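Lipoxygenase (Cyanothece sp., PDB 5EK8) is a 9R-lipoxygenase that probably adds molecular oxygen to polyunsaturated fatty acids at a non-heme iron centre. Local coordinates at residues A[43-48]-A[84-89]; A[51-56]-A[100-105]; A[272-277]-A[508-513]; A[276-281]-A[292-297]. All coordinates share one frame; numbering follows the deposited sequence.

In the fold
The four contacts form two separate clusters on opposite sides of the chain's centre. Contacts 1 and 2, with centres about 8 Å apart, lie in the N-terminal beta-rich part, consistent with a PLAT domain. They are joined by Lys47, which makes salt bridges to Asp103 and Glu105. Contacts 3 and 4, with centres about 9 Å apart, share Ser276 and Phe277 on one strand and meet through the Lys274–Glu294 salt bridge. Between the clusters the nearest atoms remain about 52 to 54 Å apart. All four lie away from the iron site of His359, His364, His570, Asn574 and Ile668; in contact 4 the Trp279 side chain is about 11 Å from the bound sodium ion.

Contact 1 (A[43-48]-A[84-89]); sequences EAITKP and SDYLGK
Ile45 and Tyr86 reach toward each other tip to tip where the loop 43-48 passes the strand 84-89. Followed outward from CB, the isoleucine divides its two branches between two neighbours. CG2 rests against Leu52, within the same loop region. The other branch starts with CG1, anti to the carbonyl carbon (chi1 -52°), and runs to the strand, where CG1 of Ile45 packs on the backbone, 3.7 Å from CA of Gly88. At the tip, Ile45 CD1 comes 3.4 Å from Tyr86 CE2 and equally near the carbonyl oxygen of Leu87. The methyl approaches the ring obliquely.

CG of Tyr86 is anti to the backbone N (chi1 167°), and the ring extends toward the loop. Its hydroxyl ends beside the loop backbone, with OH of Tyr86 3.0 Å from the carbonyl oxygen of Glu43. At the margin, Lys89 gives its ammonium to the carbonyl oxygen of Gln42, just ahead of the loop segment.

Two local backbone features flank the meeting point. Ile45 is the centre of an inverse gamma turn, closed by a weak bond from Thr46 N to Ala44 O, while Leu87 and Gly88 form a classic beta bulge opposite Val75. The contact pairs one apolar branch, packed on a ring and a strand backbone, with polar groups at its margin, where the lysine holds the loop to the strand by a backbone carbonyl.

Contact 2 (A[51-56]-A[100-105]); sequences QLNKAT and IYYDPE
The carbonyl oxygen of Ile100 is approached by two groups of the facing strand. Ala55 N donates a nearly straight hydrogen bond to Ile100 O (2.9 Å, 166° at the hydrogen), and CA of Lys54 adds a CA-H...O contact of 3.2 Å to the same oxygen. Ala55 O is in turn the acceptor for Ile100 N, and Asn53 and Tyr102 exchange a second pair of backbone bonds, leaving Lys54 and Tyr101 as the non-hydrogen-bonded pair between them.

On the face of Asn53, Ala55 and Tyr102, the tyrosine folds back over its partner strand. Its CG sits between the backbone N and the carbonyl carbon (chi1 74°). Asn53 CB stands over one face, 4.2 Å from the centroid of the Tyr102 ring, and the amide plane stacks beside the ring at 26°. Ala55 CB approaches the ring obliquely, 3.7 Å from Tyr102 CE2. Pro104 CG packs across the asparagine, 3.7 Å from Asn53 CB. Asn53 ND2 is hydrogen-bonded to Gln150 O, and Lys54 pairs with Glu99. Beyond the strand, Asp103 OD1 accepts from Glu105 N in an Asx turn. The antiparallel pairing of strands 53-61 and 97-102 is consistent with the beta-sandwich of a PLAT domain.

Contact 3 (A[272-277]-A[508-513]); sequences QFKMSF and NTDSDY
Lys274 lies with its aliphatic chain across one face of the Tyr513 ring, the two side chains crossing obliquely. Its CD stands almost exactly over the centre, 3.5 Å from the centroid of the Tyr513 ring and 8° off the normal, in a CH-pi contact. Nearer the backbone, Lys274 CG sits 3.5 Å above the rim atom CD1 of Tyr513. CG can start out over the ring because it takes the place between the backbone N and the carbonyl carbon (chi1 72°). NZ of Lys274 is 5.4 Å from the centroid of the Tyr513 ring, so any cation-pi attraction is at most weak.

Past the ring the lysine meets Asp510 tip to tip. NZ of Lys274 is 2.8 Å from OD1 of Asp510, a salt bridge that enters on the syn side of the carboxylate, 31° out of its plane. Neither charge depends on the other alone: Lys274 also pairs with Glu294 and bonds the hydroxyl of Tyr296, while Asp510 OD1 is shared with Lys264. At the far end of the ring, Tyr513 OH lies 3.7 Å from Gln272 CB.

The loop is braced by Asn508. Its OD1 receives the backbone N of Asp510, 2.8 Å away, and its ND2 donates to the carbonyl oxygen of Tyr513, which lies in the amide plane. The first of these bonds makes an Asx turn, here shaping the loop that leads into the outermost strand 513-515 of an antiparallel sheet.

Contact 4 (A[276-281]-A[292-297]); sequences SFIWDN and NVEAYF
Asn292 grips the chain at Trp279 and Asp280 with both ends of its amide, and here the contact is tight. OD1 of Asn292 accepts from the backbone N of Trp279 at 2.7 Å in a nearly straight bond (169° at the hydrogen). ND2 of Asn292 donates to OD2 of Asp280 at 2.8 Å, on the syn side of a carboxylate turned 75° from the amide. Both bonds hold the amide against rotation. CG of Asn292 lies anti to its carbonyl carbon (chi1 -66°), and the amide reaches the chain at these two residues. The indole of Trp279 slides past in the opposite direction, its plane close to that of the amide, and meets Phe352 beyond.

Farther along the strands, Phe277 N donates to Val293 O (2.9 Å), and the return bond is weak. CG2 of Val293 lies at the edge of the Phe277 ring, and both residues touch helix 337-377, which supplies the iron ligands His359 and His364.

The looser side is that of Ile278, partly exposed like Asp280, whose CD1 comes only to 3.9 Å from Glu294 OE2. By contrast, the hydroxyl of Ser276 belongs to the tight, buried part and donates at 2.7 Å to the anti lone pair of Glu294 OE2. Besides Lys274 at OE2, Glu294 has Arg328 at OE1. With two cations and a hydroxyl around it, this carboxylate probably remains ionised although buried.

Contact 1 (A[43-48]-A[84-89])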
# COMPACT_ATOMS: atom_id res chain seq x y z
N GLU A 43 -16.72 31.76 -8.35
CA GLU A 43 -18.14 31.69 -8.67
C GLU A 43 -18.39 31.82 -10.17
O GLU A 43 -17.56 32.36 -10.90
CB GLU A 43 -18.90 32.78 -7.91
CG GLU A 43 -20.16 32.29 -7.22
CD GLU A 43 -20.49 33.08 -5.97
OE1 GLU A 43 -19.70 33.97 -5.60
OE2 GLU A 43 -21.55 32.81 -5.36
N ALA A 44 -19.53 31.32 -10.62
CA ALA A 44 -19.90 31.36 -12.03
C ALA A 44 -20.00 32.79 -12.52
O ALA A 44 -20.51 33.66 -11.82
CB ALA A 44 -21.21 30.62 -12.26
N ILE A 45 -19.50 33.03 -13.73
CA ILE A 45 -19.57 34.35 -14.33
C ILE A 45 -20.95 34.61 -14.91
O ILE A 45 -21.18 34.41 -16.11
CB ILE A 45 -18.51 34.53 -15.43
CG1 ILE A 45 -17.13 34.16 -14.90
CG2 ILE A 45 -18.50 35.97 -15.93
CD1 ILE A 45 -16.48 35.24 -14.06
N THR A 46 -21.88 35.04 -14.07
CA THR A 46 -23.22 35.34 -14.53
C THR A 46 -23.23 36.71 -15.19
O THR A 46 -22.97 37.73 -14.55
CB THR A 46 -24.25 35.31 -13.39
OG1 THR A 46 -24.19 34.03 -12.74
CG2 THR A 46 -25.66 35.53 -13.94
N LYS A 47 -23.52 36.69 -16.49
CA LYS A 47 -23.40 37.83 -17.38
C LYS A 47 -23.82 37.33 -18.75
O LYS A 47 -23.63 36.15 -19.05
CB LYS A 47 -21.97 38.37 -17.40
CG LYS A 47 -21.74 39.59 -18.27
CD LYS A 47 -20.39 40.21 -17.97
CE LYS A 47 -20.20 41.54 -18.70
NZ LYS A 47 -18.87 42.16 -18.41
N PRO A 48 -24.43 38.20 -19.58
CA PRO A 48 -24.79 37.73 -20.93
C PRO A 48 -23.61 37.14 -21.69
O PRO A 48 -22.53 37.72 -21.71
CB PRO A 48 -25.31 39.00 -21.62
CG PRO A 48 -24.85 40.15 -20.74
CD PRO A 48 -24.88 39.58 -19.36
N SER A 84 -2.83 37.61 -9.69
CA SER A 84 -3.61 37.14 -10.83
C SER A 84 -5.09 37.44 -10.64
O SER A 84 -5.56 37.59 -9.51
CB SER A 84 -3.40 35.64 -11.04
OG SER A 84 -2.05 35.36 -11.36
N ASP A 85 -5.83 37.52 -11.74
CA ASP A 85 -7.27 37.82 -11.65
C ASP A 85 -8.12 36.71 -12.26
O ASP A 85 -7.81 36.20 -13.32
CB ASP A 85 -7.58 39.15 -12.32
CG ASP A 85 -6.76 40.30 -11.76
OD1 ASP A 85 -6.89 40.60 -10.55
OD2 ASP A 85 -5.99 40.92 -12.53
N TYR A 86 -9.21 36.35 -11.60
CA TYR A 86 -10.10 35.31 -12.12
C TYR A 86 -11.01 35.85 -13.21
O TYR A 86 -11.62 36.91 -13.07
CB TYR A 86 -10.92 34.69 -10.99
CG TYR A 86 -12.08 33.85 -11.47
CD1 TYR A 86 -11.88 32.56 -11.98
CD2 TYR A 86 -13.39 34.33 -11.41
CE1 TYR A 86 -12.94 31.79 -12.41
CE2 TYR A 86 -14.45 33.56 -11.84
CZ TYR A 86 -14.23 32.29 -12.34
OH TYR A 86 -15.30 31.54 -12.76
N LEU A 87 -11.11 35.10 -14.31
CA LEU A 87 -11.85 35.56 -15.49
C LEU A 87 -13.03 34.65 -15.85
O LEU A 87 -14.04 35.13 -16.36
CB LEU A 87 -10.91 35.68 -16.69
CG LEU A 87 -9.71 36.61 -16.50
CD1 LEU A 87 -8.93 36.77 -17.79
CD2 LEU A 87 -10.14 37.97 -15.94
N GLY A 88 -12.91 33.35 -15.58
CA GLY A 88 -13.97 32.42 -15.91
C GLY A 88 -13.69 30.96 -15.60
O GLY A 88 -12.53 30.55 -15.49
N LYS A 89 -14.75 30.17 -15.48
CA LYS A 89 -14.64 28.75 -15.15
C LYS A 89 -15.11 27.85 -16.29
O LYS A 89 -15.56 28.34 -17.32
CB LYS A 89 -15.46 28.44 -13.89
CG LYS A 89 -14.66 28.35 -12.61
CD LYS A 89 -15.60 28.33 -11.42
CE LYS A 89 -16.75 27.36 -11.65
NZ LYS A 89 -17.82 27.52 -10.63

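Contact 2 (A[51-56]-A[100-105])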
# COMPACT_ATOMS: atom_id res chain seq x y z
N GLN A 51 -21.77 39.24 -24.30
CA GLN A 51 -20.89 40.25 -23.75
C GLN A 51 -19.59 39.64 -23.24
O GLN A 51 -18.61 40.34 -22.98
CB GLN A 51 -21.60 40.99 -22.61
CG GLN A 51 -20.96 42.31 -22.22
CD GLN A 51 -21.81 43.09 -21.25
OE1 GLN A 51 -22.94 42.71 -20.94
NE2 GLN A 51 -21.27 44.21 -20.76
N LEU A 52 -19.59 38.31 -23.11
CA LEU A 52 -18.42 37.58 -22.64
C LEU A 52 -17.47 37.22 -23.78
O LEU A 52 -17.84 37.25 -24.96
CB LEU A 52 -18.86 36.31 -21.92
CG LEU A 52 -19.31 36.47 -20.47
CD1 LEU A 52 -20.43 35.50 -20.13
CD2 LEU A 52 -18.13 36.26 -19.53
N ASN A 53 -16.24 36.88 -23.41
CA ASN A 53 -15.23 36.42 -24.35
C ASN A 53 -15.07 34.90 -24.17
O ASN A 53 -15.63 34.33 -23.24
CB ASN A 53 -13.92 37.17 -24.12
CG ASN A 53 -12.93 37.00 -25.26
OD1 ASN A 53 -12.65 35.89 -25.71
ND2 ASN A 53 -12.40 38.12 -25.74
N LYS A 54 -14.31 34.26 -25.05
CA LYS A 54 -14.16 32.81 -24.95
C LYS A 54 -12.74 32.30 -25.23
O LYS A 54 -11.98 32.91 -25.98
CB LYS A 54 -15.15 32.11 -25.89
CG LYS A 54 -14.52 31.37 -27.06
CD LYS A 54 -15.53 30.46 -27.75
CE LYS A 54 -16.71 31.24 -28.30
NZ LYS A 54 -17.60 30.37 -29.11
N ALA A 55 -12.41 31.19 -24.58
CA ALA A 55 -11.14 30.51 -24.78
C ALA A 55 -11.40 29.02 -25.02
O ALA A 55 -12.15 28.39 -24.28
CB ALA A 55 -10.23 30.70 -23.57
N THR A 56 -10.81 28.47 -26.07
CA THR A 56 -11.07 27.08 -26.42
C THR A 56 -9.81 26.26 -26.49
O THR A 56 -8.69 26.79 -26.49
CB THR A 56 -11.79 26.97 -27.78
OG1 THR A 56 -10.96 27.51 -28.81
CG2 THR A 56 -13.13 27.70 -27.75
N ILE A 100 -14.38 27.57 -22.69
CA ILE A 100 -14.53 28.43 -21.51
C ILE A 100 -15.04 29.83 -21.85
O ILE A 100 -14.49 30.49 -22.72
CB ILE A 100 -13.20 28.60 -20.75
CG1 ILE A 100 -12.50 27.25 -20.54
CG2 ILE A 100 -13.42 29.32 -19.43
CD1 ILE A 100 -13.17 26.37 -19.51
N TYR A 101 -16.07 30.28 -21.15
CA TYR A 101 -16.49 31.67 -21.27
C TYR A 101 -15.84 32.50 -20.16
O TYR A 101 -16.09 32.26 -18.97
CB TYR A 101 -18.01 31.79 -21.21
CG TYR A 101 -18.70 31.20 -22.42
CD1 TYR A 101 -18.91 31.97 -23.56
CD2 TYR A 101 -19.14 29.88 -22.42
CE1 TYR A 101 -19.54 31.43 -24.67
CE2 TYR A 101 -19.77 29.34 -23.53
CZ TYR A 101 -19.97 30.12 -24.65
OH TYR A 101 -20.60 29.59 -25.75
N TYR A 102 -14.99 33.45 -20.54
CA TYR A 102 -14.34 34.31 -19.56
C TYR A 102 -14.58 35.79 -19.85
O TYR A 102 -14.82 36.18 -20.99
CB TYR A 102 -12.84 34.02 -19.49
CG TYR A 102 -12.01 34.51 -20.67
CD1 TYR A 102 -11.37 35.74 -20.62
CD2 TYR A 102 -11.85 33.74 -21.81
CE1 TYR A 102 -10.61 36.20 -21.67
CE2 TYR A 102 -11.09 34.18 -22.87
CZ TYR A 102 -10.47 35.41 -22.80
OH TYR A 102 -9.71 35.87 -23.85
N ASP A 103 -14.51 36.60 -18.80
CA ASP A 103 -14.73 38.04 -18.90
C ASP A 103 -13.41 38.79 -18.79
O ASP A 103 -12.73 38.70 -17.78
CB ASP A 103 -15.71 38.50 -17.82
CG ASP A 103 -15.97 40.00 -17.86
OD1 ASP A 103 -15.59 40.66 -18.85
OD2 ASP A 103 -16.57 40.51 -16.89
N PRO A 104 -13.05 39.54 -19.85
CA PRO A 104 -11.81 40.33 -19.83
C PRO A 104 -11.87 41.47 -18.81
O PRO A 104 -10.82 41.93 -18.38
CB PRO A 104 -11.72 40.88 -21.25
CG PRO A 104 -12.56 39.97 -22.08
CD PRO A 104 -13.69 39.56 -21.17
N GLU A 105 -13.06 41.91 -18.44
CA GLU A 105 -13.22 43.10 -17.61
C GLU A 105 -12.75 42.92 -16.16
O GLU A 105 -12.54 43.91 -15.45
CB GLU A 105 -14.67 43.57 -17.61
CG GLU A 105 -15.15 44.05 -18.97
CD GLU A 105 -16.61 44.44 -18.96
OE1 GLU A 105 -17.09 44.95 -17.93
OE2 GLU A 105 -17.29 44.22 -19.98

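Contact 3 (A[272-277]-A[508-513])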
# COMPACT_ATOMS: atom_id res chain seq x y z
N GLN A 272 -4.40 -33.62 6.59
CA GLN A 272 -3.00 -33.21 6.55
C GLN A 272 -2.85 -31.87 5.84
O GLN A 272 -3.47 -31.64 4.81
CB GLN A 272 -2.14 -34.27 5.87
CG GLN A 272 -1.84 -35.47 6.76
CD GLN A 272 -0.92 -35.11 7.90
OE1 GLN A 272 -0.05 -34.24 7.78
NE2 GLN A 272 -1.10 -35.78 9.04
N PHE A 273 -2.03 -31.00 6.41
CA PHE A 273 -1.81 -29.66 5.89
C PHE A 273 -0.33 -29.36 5.89
O PHE A 273 0.46 -30.05 6.54
CB PHE A 273 -2.56 -28.61 6.73
CG PHE A 273 -4.05 -28.61 6.53
CD1 PHE A 273 -4.64 -27.67 5.70
CD2 PHE A 273 -4.85 -29.54 7.17
CE1 PHE A 273 -6.01 -27.66 5.52
CE2 PHE A 273 -6.22 -29.54 6.99
CZ PHE A 273 -6.80 -28.60 6.17
N LYS A 274 0.06 -28.32 5.15
CA LYS A 274 1.45 -27.88 5.13
C LYS A 274 1.59 -26.48 4.56
O LYS A 274 0.69 -25.97 3.90
CB LYS A 274 2.32 -28.85 4.33
CG LYS A 274 2.08 -28.79 2.83
CD LYS A 274 3.10 -29.62 2.07
CE LYS A 274 4.51 -29.09 2.25
NZ LYS A 274 5.46 -29.77 1.33
N MET A 275 2.73 -25.86 4.85
CA MET A 275 3.09 -24.58 4.27
C MET A 275 4.56 -24.59 3.86
O MET A 275 5.43 -25.02 4.62
CB MET A 275 2.80 -23.44 5.25
CG MET A 275 3.02 -22.04 4.67
SD MET A 275 1.64 -21.39 3.68
CE MET A 275 1.97 -22.10 2.07
N SER A 276 4.82 -24.13 2.64
CA SER A 276 6.15 -24.23 2.06
C SER A 276 6.75 -22.87 1.79
O SER A 276 6.11 -22.00 1.18
CB SER A 276 6.10 -25.03 0.75
OG SER A 276 5.49 -26.30 0.94
N PHE A 277 7.98 -22.69 2.23
CA PHE A 277 8.77 -21.55 1.81
C PHE A 277 10.08 -22.04 1.20
O PHE A 277 10.96 -22.54 1.91
CB PHE A 277 9.03 -20.61 2.99
CG PHE A 277 7.78 -19.97 3.53
CD1 PHE A 277 7.01 -19.13 2.74
CD2 PHE A 277 7.37 -20.21 4.84
CE1 PHE A 277 5.86 -18.55 3.22
CE2 PHE A 277 6.22 -19.63 5.33
CZ PHE A 277 5.46 -18.80 4.53
N ASN A 508 3.17 -23.86 -6.06
CA ASN A 508 3.14 -25.20 -5.49
C ASN A 508 3.79 -26.22 -6.42
O ASN A 508 3.39 -26.38 -7.58
CB ASN A 508 1.70 -25.61 -5.18
CG ASN A 508 1.60 -26.97 -4.52
OD1 ASN A 508 2.59 -27.49 -4.01
ND2 ASN A 508 0.41 -27.54 -4.52
N THR A 509 4.79 -26.92 -5.90
CA THR A 509 5.53 -27.91 -6.66
C THR A 509 5.10 -29.32 -6.25
O THR A 509 5.46 -30.31 -6.88
CB THR A 509 7.05 -27.76 -6.47
OG1 THR A 509 7.42 -26.38 -6.56
CG2 THR A 509 7.82 -28.56 -7.51
N ASP A 510 4.33 -29.39 -5.17
CA ASP A 510 3.90 -30.67 -4.63
C ASP A 510 2.76 -31.30 -5.43
O ASP A 510 1.80 -30.63 -5.81
CB ASP A 510 3.48 -30.50 -3.17
CG ASP A 510 4.65 -30.20 -2.26
OD1 ASP A 510 4.45 -29.49 -1.24
OD2 ASP A 510 5.77 -30.66 -2.57
N SER A 511 2.88 -32.60 -5.66
CA SER A 511 1.86 -33.36 -6.38
C SER A 511 0.76 -33.81 -5.42
O SER A 511 -0.41 -33.89 -5.79
CB SER A 511 2.49 -34.57 -7.07
OG SER A 511 3.70 -34.22 -7.72
N ASP A 512 1.16 -34.07 -4.17
CA ASP A 512 0.26 -34.57 -3.15
C ASP A 512 -0.61 -33.46 -2.57
O ASP A 512 -1.75 -33.69 -2.18
CB ASP A 512 1.07 -35.25 -2.03
CG ASP A 512 0.23 -36.21 -1.18
OD1 ASP A 512 -1.01 -36.09 -1.17
OD2 ASP A 512 0.83 -37.10 -0.53
N TYR A 513 -0.07 -32.25 -2.53
CA TYR A 513 -0.76 -31.15 -1.87
C TYR A 513 -1.30 -30.12 -2.85
O TYR A 513 -0.68 -29.83 -3.87
CB TYR A 513 0.18 -30.47 -0.87
CG TYR A 513 0.37 -31.23 0.42
CD1 TYR A 513 -0.36 -30.89 1.55
CD2 TYR A 513 1.29 -32.27 0.51
CE1 TYR A 513 -0.18 -31.57 2.74
CE2 TYR A 513 1.47 -32.96 1.70
CZ TYR A 513 0.73 -32.60 2.82
OH TYR A 513 0.89 -33.26 4.01

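Contact 4 (A[276-281]-A[292-297])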
# COMPACT_ATOMS: atom_id res chain seq x y z
N SER A 276 4.82 -24.13 2.64
CA SER A 276 6.15 -24.23 2.06
C SER A 276 6.75 -22.87 1.79
O SER A 276 6.11 -22.00 1.18
CB SER A 276 6.10 -25.03 0.75
OG SER A 276 5.49 -26.30 0.94
N PHE A 277 7.98 -22.69 2.23
CA PHE A 277 8.77 -21.55 1.81
C PHE A 277 10.08 -22.04 1.20
O PHE A 277 10.96 -22.54 1.91
CB PHE A 277 9.03 -20.61 2.99
CG PHE A 277 7.78 -19.97 3.53
CD1 PHE A 277 7.01 -19.13 2.74
CD2 PHE A 277 7.37 -20.21 4.84
CE1 PHE A 277 5.86 -18.55 3.22
CE2 PHE A 277 6.22 -19.63 5.33
CZ PHE A 277 5.46 -18.80 4.53
N ILE A 278 10.18 -21.91 -0.12
CA ILE A 278 11.35 -22.34 -0.87
C ILE A 278 11.97 -21.17 -1.63
O ILE A 278 11.27 -20.45 -2.35
CB ILE A 278 11.02 -23.48 -1.86
CG1 ILE A 278 10.82 -24.80 -1.11
CG2 ILE A 278 12.12 -23.63 -2.88
CD1 ILE A 278 9.39 -25.09 -0.75
N TRP A 279 13.27 -20.99 -1.47
CA TRP A 279 13.95 -19.80 -1.97
C TRP A 279 14.95 -20.12 -3.07
O TRP A 279 15.82 -19.30 -3.39
CB TRP A 279 14.66 -19.08 -0.81
CG TRP A 279 13.81 -18.95 0.41
CD1 TRP A 279 13.68 -19.86 1.42
CD2 TRP A 279 12.95 -17.85 0.74
NE1 TRP A 279 12.79 -19.39 2.37
CE2 TRP A 279 12.33 -18.16 1.97
CE3 TRP A 279 12.65 -16.63 0.12
CZ2 TRP A 279 11.43 -17.30 2.59
CZ3 TRP A 279 11.74 -15.78 0.73
CH2 TRP A 279 11.15 -16.12 1.96
N ASP A 280 14.81 -21.30 -3.67
CA ASP A 280 15.73 -21.74 -4.73
C ASP A 280 15.80 -20.74 -5.89
O ASP A 280 16.80 -20.69 -6.61
CB ASP A 280 15.32 -23.11 -5.26
CG ASP A 280 15.42 -24.19 -4.20
OD1 ASP A 280 14.71 -25.22 -4.32
OD2 ASP A 280 16.20 -24.02 -3.24
N ASN A 281 14.75 -19.95 -6.04
CA ASN A 281 14.63 -18.97 -7.12
C ASN A 281 15.40 -17.67 -6.91
O ASN A 281 15.52 -16.86 -7.82
CB ASN A 281 13.16 -18.64 -7.33
CG ASN A 281 12.71 -18.85 -8.75
OD1 ASN A 281 13.24 -19.71 -9.46
ND2 ASN A 281 11.73 -18.07 -9.18
N ASN A 292 14.94 -23.28 3.06
CA ASN A 292 13.74 -23.88 2.51
C ASN A 292 13.04 -24.62 3.63
O ASN A 292 13.42 -25.74 3.98
CB ASN A 292 14.06 -24.83 1.35
CG ASN A 292 14.62 -24.11 0.14
OD1 ASN A 292 14.43 -22.90 -0.03
ND2 ASN A 292 15.31 -24.84 -0.71
N VAL A 293 12.03 -23.99 4.22
CA VAL A 293 11.35 -24.58 5.37
C VAL A 293 9.92 -24.96 5.04
O VAL A 293 9.19 -24.20 4.40
CB VAL A 293 11.36 -23.64 6.60
CG1 VAL A 293 12.75 -23.52 7.14
CG2 VAL A 293 10.80 -22.28 6.24
N GLU A 294 9.52 -26.15 5.47
CA GLU A 294 8.17 -26.61 5.23
C GLU A 294 7.57 -27.11 6.53
O GLU A 294 8.13 -27.98 7.19
CB GLU A 294 8.15 -27.70 4.15
CG GLU A 294 8.79 -27.25 2.84
CD GLU A 294 8.54 -28.21 1.70
OE1 GLU A 294 9.37 -29.13 1.50
OE2 GLU A 294 7.52 -28.05 1.00
N ALA A 295 6.43 -26.53 6.91
CA ALA A 295 5.79 -26.93 8.16
C ALA A 295 4.56 -27.76 7.87
O ALA A 295 3.73 -27.39 7.06
CB ALA A 295 5.41 -25.71 8.99
N TYR A 296 4.45 -28.90 8.54
CA TYR A 296 3.34 -29.81 8.35
C TYR A 296 2.45 -29.77 9.58
O TYR A 296 2.93 -29.70 10.71
CB TYR A 296 3.85 -31.23 8.09
CG TYR A 296 4.70 -31.36 6.85
CD1 TYR A 296 4.18 -31.92 5.69
CD2 TYR A 296 6.01 -30.91 6.83
CE1 TYR A 296 4.94 -32.04 4.55
CE2 TYR A 296 6.79 -31.02 5.69
CZ TYR A 296 6.25 -31.59 4.55
OH TYR A 296 7.03 -31.71 3.42
N PHE A 297 1.14 -29.81 9.34
CA PHE A 297 0.16 -29.77 10.42
C PHE A 297 -0.88 -30.85 10.21
O PHE A 297 -1.07 -31.32 9.10
CB PHE A 297 -0.52 -28.40 10.49
CG PHE A 297 0.44 -27.24 10.47
CD1 PHE A 297 0.89 -26.67 11.65
CD2 PHE A 297 0.89 -26.72 9.26
CE1 PHE A 297 1.77 -25.61 11.63
CE2 PHE A 297 1.78 -25.65 9.24
CZ PHE A 297 2.21 -25.10 10.43